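PDB 2Q02: putative cytoplasmic protein from Salmonella typhimurium LT2, which is of unknown function but binds zinc in a xylose isomerase-like TIM barrel and may act as an isomerase. Local coordinates for residues A[209-221]-A[243-255]. Residues are numbered along the deposited sequence; the frame is centred on the assembly and turned at random. Where two conformers were deposited one is given.
With ZN (zinc ion), chain E.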
ATOM      1  N   ALA A 209       5.507  20.351  -1.360  1.00 47.72           N
ATOM      2  CA  ALA A 209       5.427  20.434   0.111  1.00 47.15           C
ATOM      3  C   ALA A 209       4.508  19.401   0.786  1.00 47.28           C
ATOM      4  O   ALA A 209       4.453  19.325   2.033  1.00 46.96           O
ATOM      5  CB  ALA A 209       5.011  21.844   0.526  1.00 46.69           C
ATOM      6  N   LEU A 210       3.798  18.610  -0.021  1.00 47.19           N
ATOM      7  CA  LEU A 210       2.812  17.647   0.496  1.00 46.18           C
ATOM      8  C   LEU A 210       3.501  16.520   1.256  1.00 46.34           C
ATOM      9  O   LEU A 210       4.606  16.115   0.893  1.00 47.96           O
ATOM     10  CB  LEU A 210       1.971  17.059  -0.640  1.00 45.63           C
ATOM     11  CG  LEU A 210       0.897  17.956  -1.259  1.00 45.05           C
ATOM     12  CD1 LEU A 210       0.336  17.313  -2.495  1.00 42.69           C
ATOM     13  CD2 LEU A 210      -0.224  18.253  -0.259  1.00 49.37           C
ATOM     14  N   ALA A 211       2.852  16.055   2.324  1.00 46.15           N
ATOM     15  CA  ALA A 211       3.314  14.920   3.148  1.00 45.46           C
ATOM     16  C   ALA A 211       2.129  14.001   3.477  1.00 44.55           C
ATOM     17  O   ALA A 211       0.980  14.345   3.210  1.00 43.78           O
ATOM     18  CB  ALA A 211       3.982  15.410   4.436  1.00 43.74           C
ATOM     19  N   ASP A 212       2.420  12.837   4.045  1.00 45.31           N
ATOM     20  CA  ASP A 212       1.392  11.851   4.392  1.00 46.77           C
ATOM     21  C   ASP A 212       0.288  12.391   5.312  1.00 46.67           C
ATOM     22  O   ASP A 212      -0.857  11.936   5.226  1.00 48.39           O
ATOM     23  CB  ASP A 212       2.022  10.609   5.022  1.00 47.51           C
ATOM     24  CG  ASP A 212       2.841   9.800   4.029  1.00 51.44           C
ATOM     25  OD1 ASP A 212       2.594   9.890   2.819  1.00 55.96           O
ATOM     26  OD2 ASP A 212       3.749   9.072   4.457  1.00 63.53           O
ATOM     27  N   GLU A 213       0.615  13.365   6.155  1.00 44.70           N
ATOM     28  CA  GLU A 213      -0.373  13.988   7.056  1.00 45.16           C
ATOM     29  C   GLU A 213      -1.606  14.616   6.335  1.00 43.90           C
ATOM     30  O   GLU A 213      -2.649  14.805   6.949  1.00 41.09           O
ATOM     31  CB  GLU A 213       0.339  15.032   7.947  1.00 44.19           C
ATOM     32  CG  GLU A 213      -0.543  15.998   8.727  1.00 44.38           C
ATOM     33  CD  GLU A 213      -1.562  15.316   9.630  1.00 46.62           C
ATOM     34  OE1 GLU A 213      -1.301  14.160  10.025  1.00 44.80           O
ATOM     35  OE2 GLU A 213      -2.616  15.941   9.947  1.00 48.72           O
ATOM     36  N   GLN A 214      -1.466  14.945   5.049  1.00 44.29           N
ATOM     37  CA  GLN A 214      -2.563  15.523   4.259  1.00 44.64           C
ATOM     38  C   GLN A 214      -3.443  14.455   3.614  1.00 44.70           C
ATOM     39  O   GLN A 214      -4.443  14.775   2.981  1.00 44.71           O
ATOM     40  CB  GLN A 214      -2.017  16.431   3.152  1.00 45.12           C
ATOM     41  CG  GLN A 214      -1.482  17.782   3.617  1.00 45.41           C
ATOM     42  CD  GLN A 214      -0.092  17.700   4.237  1.00 44.57           C
ATOM     43  OE1 GLN A 214       0.870  17.298   3.596  1.00 46.03           O
ATOM     44  NE2 GLN A 214       0.007  18.081   5.488  1.00 42.41           N
ATOM     45  N   ARG A 215      -3.074  13.191   3.764  1.00 45.14           N
ATOM     46  CA  ARG A 215      -3.748  12.131   3.044  1.00 45.13           C
ATOM     47  C   ARG A 215      -4.973  11.682   3.814  1.00 44.75           C
ATOM     48  O   ARG A 215      -4.865  11.053   4.877  1.00 44.68           O
ATOM     49  CB  ARG A 215      -2.805  10.956   2.767  1.00 45.63           C
ATOM     50  CG  ARG A 215      -1.727  11.271   1.746  1.00 44.37           C
ATOM     51  CD  ARG A 215      -0.696  10.209   1.706  1.00 44.26           C
ATOM     52  NE  ARG A 215      -1.245   8.961   1.217  1.00 48.42           N
ATOM     53  CZ  ARG A 215      -0.541   7.842   1.042  1.00 52.25           C
ATOM     54  NH1 ARG A 215       0.770   7.802   1.312  1.00 53.36           N
ATOM     55  NH2 ARG A 215      -1.156   6.752   0.596  1.00 47.59           N
ATOM     56  N   ILE A 216      -6.133  12.020   3.258  1.00 44.36           N
ATOM     57  CA  ILE A 216      -7.425  11.632   3.819  1.00 44.92           C
ATOM     58  C   ILE A 216      -8.137  10.658   2.851  1.00 44.00           C
ATOM     59  O   ILE A 216      -7.498   9.802   2.264  1.00 44.88           O
ATOM     60  CB  ILE A 216      -8.261  12.881   4.197  1.00 43.72           C
ATOM     61  CG1 ILE A 216      -8.598  13.759   2.974  1.00 43.53           C
ATOM     62  CG2 ILE A 216      -7.492  13.686   5.208  1.00 46.60           C
ATOM     63  CD1 ILE A 216      -9.367  15.032   3.332  1.00 45.02           C
HETATM   64  N   MSE A 217      -9.447  10.756   2.711  1.00 44.09           N
HETATM   65  CA  MSE A 217     -10.178   9.887   1.813  1.00 43.97           C
HETATM   66  C   MSE A 217     -10.679  10.663   0.578  1.00 44.39           C
HETATM   67  O   MSE A 217     -10.371  11.857   0.406  1.00 43.88           O
HETATM   68  CB  MSE A 217     -11.280   9.170   2.601  1.00 43.57           C
HETATM   69  CG  MSE A 217     -10.699   8.124   3.563  1.00 41.96           C
HETATM   70 SE   MSE A 217     -10.106   6.448   2.618  0.75 37.95          SE
HETATM   71  CE  MSE A 217     -11.873   5.687   2.383  1.00 43.09           C
ATOM     72  N   LEU A 218     -11.397   9.971  -0.307  1.00 45.44           N
ATOM     73  CA  LEU A 218     -11.741  10.533  -1.616  1.00 46.83           C
ATOM     74  C   LEU A 218     -12.941  11.444  -1.519  1.00 45.95           C
ATOM     75  O   LEU A 218     -13.952  11.072  -0.950  1.00 47.36           O
ATOM     76  CB  LEU A 218     -11.985   9.416  -2.644  1.00 47.62           C
ATOM     77  CG  LEU A 218     -10.767   8.491  -2.857  1.00 47.47           C
ATOM     78  CD1 LEU A 218     -11.018   7.457  -3.982  1.00 47.16           C
ATOM     79  CD2 LEU A 218      -9.513   9.293  -3.137  1.00 45.51           C
ATOM     80  N   SER A 219     -12.809  12.657  -2.034  1.00 46.30           N
ATOM     81  CA  SER A 219     -13.952  13.556  -2.151  1.00 47.32           C
ATOM     82  C   SER A 219     -13.934  14.211  -3.531  1.00 47.96           C
ATOM     83  O   SER A 219     -13.033  13.950  -4.345  1.00 48.19           O
ATOM     84  CB  SER A 219     -13.927  14.615  -1.041  1.00 47.10           C
ATOM     85  OG  SER A 219     -13.053  15.691  -1.361  1.00 47.46           O
ATOM     86  N   GLU A 220     -14.930  15.060  -3.779  1.00 48.12           N
ATOM     87  CA  GLU A 220     -14.957  15.924  -4.959  1.00 49.17           C
ATOM     88  C   GLU A 220     -13.841  16.966  -4.919  1.00 48.54           C
ATOM     89  O   GLU A 220     -13.415  17.461  -5.957  1.00 48.57           O
ATOM     90  CB  GLU A 220     -16.308  16.647  -5.069  1.00 50.42           C
ATOM     91  CG  GLU A 220     -17.528  15.730  -5.230  1.00 57.50           C
ATOM     92  CD  GLU A 220     -17.475  14.895  -6.499  1.00 66.79           C
ATOM     93  OE1 GLU A 220     -16.763  15.305  -7.442  1.00 70.04           O
ATOM     94  OE2 GLU A 220     -18.140  13.831  -6.555  1.00 73.81           O
ATOM     95  N   LYS A 221     -13.368  17.296  -3.721  1.00 48.52           N
ATOM     96  CA  LYS A 221     -12.321  18.302  -3.570  1.00 48.50           C
ATOM     97  C   LYS A 221     -10.911  17.720  -3.722  1.00 48.23           C
ATOM     98  O   LYS A 221      -9.945  18.479  -3.622  1.00 48.95           O
ATOM     99  CB  LYS A 221     -12.468  19.052  -2.228  1.00 48.98           C
ATOM    100  N   ALA A 243      -6.897  -0.554  -2.640  1.00 44.82           N
ATOM    101  CA  ALA A 243      -6.857  -0.503  -1.179  1.00 44.26           C
ATOM    102  C   ALA A 243      -6.804   0.936  -0.765  1.00 45.33           C
ATOM    103  O   ALA A 243      -5.989   1.682  -1.288  1.00 46.02           O
ATOM    104  CB  ALA A 243      -5.620  -1.229  -0.643  1.00 43.43           C
ATOM    105  N   PHE A 244      -7.661   1.308   0.188  1.00 46.24           N
ATOM    106  CA  PHE A 244      -7.747   2.665   0.705  1.00 46.13           C
ATOM    107  C   PHE A 244      -6.742   2.834   1.845  1.00 47.43           C
ATOM    108  O   PHE A 244      -6.771   2.059   2.805  1.00 46.30           O
ATOM    109  CB  PHE A 244      -9.181   2.973   1.173  1.00 46.05           C
ATOM    110  CG  PHE A 244     -10.161   3.126   0.037  1.00 44.80           C
ATOM    111  CD1 PHE A 244     -10.137   4.257  -0.769  1.00 42.88           C
ATOM    112  CD2 PHE A 244     -11.095   2.130  -0.242  1.00 47.91           C
ATOM    113  CE1 PHE A 244     -11.031   4.398  -1.835  1.00 46.57           C
ATOM    114  CE2 PHE A 244     -12.018   2.272  -1.299  1.00 46.52           C
ATOM    115  CZ  PHE A 244     -11.977   3.401  -2.098  1.00 45.83           C
ATOM    116  N   GLU A 245      -5.844   3.823   1.708  1.00 47.95           N
ATOM    117  CA  GLU A 245      -4.727   4.033   2.650  1.00 47.87           C
ATOM    118  C   GLU A 245      -4.551   5.530   3.015  1.00 46.16           C
ATOM    119  O   GLU A 245      -3.606   6.182   2.593  1.00 46.91           O
ATOM    120  CB  GLU A 245      -3.410   3.427   2.104  1.00 46.58           C
ATOM    121  CG  GLU A 245      -2.228   3.469   3.105  1.00 48.53           C
ATOM    122  CD  GLU A 245      -0.857   3.235   2.465  1.00 49.69           C
ATOM    123  OE1 GLU A 245      -0.596   3.756   1.362  1.00 55.74           O
ATOM    124  OE2 GLU A 245      -0.011   2.548   3.072  1.00 52.88           O
ATOM    125  N   PRO A 246      -5.476   6.077   3.797  1.00 45.57           N
ATOM    126  CA  PRO A 246      -5.245   7.388   4.379  1.00 46.70           C
ATOM    127  C   PRO A 246      -4.230   7.365   5.547  1.00 47.53           C
ATOM    128  O   PRO A 246      -4.027   6.317   6.170  1.00 46.75           O
ATOM    129  CB  PRO A 246      -6.635   7.777   4.867  1.00 45.59           C
ATOM    130  CG  PRO A 246      -7.253   6.510   5.221  1.00 45.08           C
ATOM    131  CD  PRO A 246      -6.788   5.538   4.187  1.00 46.15           C
ATOM    132  N   PHE A 247      -3.604   8.518   5.824  1.00 48.94           N
ATOM    133  CA  PHE A 247      -2.579   8.665   6.896  1.00 48.47           C
ATOM    134  C   PHE A 247      -2.827   9.796   7.919  1.00 47.65           C
ATOM    135  O   PHE A 247      -2.207   9.813   8.991  1.00 46.65           O
ATOM    136  CB  PHE A 247      -1.218   8.956   6.266  1.00 48.80           C
ATOM    137  CG  PHE A 247      -0.456   7.754   5.889  1.00 49.20           C
ATOM    138  CD1 PHE A 247       0.373   7.134   6.811  1.00 53.16           C
ATOM    139  CD2 PHE A 247      -0.528   7.256   4.591  1.00 52.48           C
ATOM    140  CE1 PHE A 247       1.102   6.003   6.465  1.00 51.29           C
ATOM    141  CE2 PHE A 247       0.205   6.138   4.221  1.00 51.25           C
ATOM    142  CZ  PHE A 247       1.026   5.507   5.165  1.00 54.68           C
ATOM    143  N   SER A 248      -3.680  10.752   7.575  1.00 47.38           N
ATOM    144  CA  SER A 248      -3.859  11.951   8.403  1.00 47.99           C
ATOM    145  C   SER A 248      -4.177  11.670   9.873  1.00 47.69           C
ATOM    146  O   SER A 248      -4.833  10.688  10.202  1.00 50.50           O
ATOM    147  CB  SER A 248      -4.985  12.812   7.823  1.00 47.35           C
ATOM    148  OG  SER A 248      -5.333  13.837   8.723  1.00 43.43           O
ATOM    149  N   SER A 249      -3.738  12.558  10.749  1.00 47.67           N
ATOM    150  CA  SER A 249      -4.099  12.503  12.168  0.50 47.09           C
ATOM    151  C   SER A 249      -5.572  12.841  12.380  1.00 48.23           C
ATOM    152  O   SER A 249      -6.128  12.565  13.438  1.00 49.65           O
ATOM    153  CB  SER A 249      -3.229  13.463  12.986  0.50 46.19           C
ATOM    154  OG  SER A 249      -3.491  14.813  12.647  0.50 38.82           O
ATOM    155  N   GLN A 250      -6.200  13.466  11.382  1.00 50.00           N
ATOM    156  CA  GLN A 250      -7.658  13.707  11.420  1.00 50.88           C
ATOM    157  C   GLN A 250      -8.424  12.374  11.576  1.00 49.51           C
ATOM    158  O   GLN A 250      -9.542  12.347  12.076  1.00 49.21           O
ATOM    159  CB  GLN A 250      -8.150  14.367  10.120  1.00 51.64           C
ATOM    160  CG  GLN A 250      -7.810  15.858   9.876  1.00 51.76           C
ATOM    161  CD  GLN A 250      -8.273  16.313   8.464  1.00 54.05           C
ATOM    162  OE1 GLN A 250      -9.475  16.270   8.134  1.00 53.98           O
ATOM    163  NE2 GLN A 250      -7.312  16.710   7.624  1.00 51.36           N
ATOM    164  N   LEU A 251      -7.824  11.282  11.107  1.00 48.82           N
ATOM    165  CA  LEU A 251      -8.431   9.954  11.202  1.00 49.16           C
ATOM    166  C   LEU A 251      -8.747   9.533  12.634  1.00 48.58           C
ATOM    167  O   LEU A 251      -9.804   8.940  12.880  1.00 48.41           O
ATOM    168  CB  LEU A 251      -7.519   8.890  10.584  1.00 48.68           C
ATOM    169  CG  LEU A 251      -7.310   8.952   9.072  1.00 50.58           C
ATOM    170  CD1 LEU A 251      -6.151   8.040   8.692  1.00 53.99           C
ATOM    171  CD2 LEU A 251      -8.553   8.556   8.302  1.00 49.64           C
ATOM    172  N   ALA A 252      -7.831   9.818  13.561  1.00 47.27           N
ATOM    173  CA  ALA A 252      -8.001   9.431  14.973  1.00 47.86           C
ATOM    174  C   ALA A 252      -9.287   9.949  15.606  1.00 47.26           C
ATOM    175  O   ALA A 252      -9.771   9.374  16.566  1.00 46.20           O
ATOM    176  CB  ALA A 252      -6.810   9.895  15.799  1.00 49.01           C
ATOM    177  N   SER A 253      -9.832  11.038  15.074  1.00 48.40           N
ATOM    178  CA  SER A 253     -11.056  11.641  15.609  1.00 49.37           C
ATOM    179  C   SER A 253     -12.361  11.024  15.062  1.00 49.30           C
ATOM    180  O   SER A 253     -13.460  11.441  15.452  1.00 49.23           O
ATOM    181  CB  SER A 253     -11.048  13.153  15.331  1.00 50.10           C
ATOM    182  OG  SER A 253     -11.025  13.425  13.931  1.00 52.48           O
ATOM    183  N   TRP A 254     -12.232  10.041  14.170  1.00 48.98           N
ATOM    184  CA  TRP A 254     -13.383   9.402  13.498  1.00 48.83           C
ATOM    185  C   TRP A 254     -13.995   8.244  14.307  1.00 47.55           C
ATOM    186  O   TRP A 254     -13.283   7.320  14.715  1.00 46.11           O
ATOM    187  CB  TRP A 254     -12.943   8.830  12.138  1.00 49.48           C
ATOM    188  CG  TRP A 254     -12.519   9.836  11.087  1.00 48.55           C
ATOM    189  CD1 TRP A 254     -12.337  11.171  11.246  1.00 49.50           C
ATOM    190  CD2 TRP A 254     -12.216   9.551   9.720  1.00 49.68           C
ATOM    191  NE1 TRP A 254     -11.953  11.744  10.057  1.00 48.86           N
ATOM    192  CE2 TRP A 254     -11.871  10.768   9.106  1.00 47.96           C
ATOM    193  CE3 TRP A 254     -12.211   8.380   8.951  1.00 51.30           C
ATOM    194  CZ2 TRP A 254     -11.521  10.853   7.762  1.00 51.67           C
ATOM    195  CZ3 TRP A 254     -11.855   8.463   7.618  1.00 50.05           C
ATOM    196  CH2 TRP A 254     -11.518   9.693   7.034  1.00 49.05           C
ATOM    197  N   SER A 255     -15.314   8.269  14.501  1.00 46.74           N
ATOM    198  CA  SER A 255     -16.020   7.106  15.049  1.00 45.80           C
ATOM    199  C   SER A 255     -16.101   5.970  14.014  1.00 46.35           C
ATOM    200  O   SER A 255     -15.789   6.166  12.831  1.00 46.48           O
ATOM    201  CB  SER A 255     -17.422   7.497  15.501  1.00 45.55           C
ATOM    202  OG  SER A 255     -18.250   7.769  14.388  1.00 46.19           O
TER
HETATM  203 ZN    ZN E 300       0.938   3.308  -0.057  1.00 45.13          ZN
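Beside the zinc site at the C-terminal mouth of this xylose isomerase-like TIM barrel, Arg215 meets Glu245 and Phe247 where the loops after strands 193-198 and 242-244 come together. Glu245 OE1 binds zinc at 2.1 Å, in a site completed by Glu139, Asp170 and His197, and also accepts from Arg215 NH2 at 3.1 Å; this salt-bridge donor comes from above the carboxylate plane, the guanidinium and carboxylate planes being 82° apart. Glu245 reaches the metal with CG anti to its backbone N (chi1 -174°) and an extended chain, while its OE2 pairs with Arg39. Arg215 is a second-shell residue: NH1 salt-bridges Asp212 OD1, NE donates to Ser199 and NH2 also to the ligand Asp170, which probably fixes the guanidinium against the metal ligands. Over one guanidinium face lies the Phe247 rim, CE2 3.4 Å from NH1, with ring and guanidinium planes inclined by 55°.

The backbones are clasped at Arg215 O, which accepts from Phe247 N and Ser248 N, both at 3.0 Å, from opposite faces of its carbonyl plane. Farther out, the Glu213 carboxylate takes Ser249 N on the syn side of OE1 (3.0 Å).

Selenomethionine Met217 is bent at chi2 and chi3, which brings CE to CG and CD1 of Phe244 in an off-centre CH-pi contact; its SE lies 3.8 Å from Pro246 CD, and its CG meets the edge of Trp254. Leu218 CD1 touches the edge of Phe244.

Helix 171-176 borders Asp212 and Arg215, helix 256-271 packs against Met217 and Trp254, and strand 242-244 closes the barrel between strands 193-198 and 9-12.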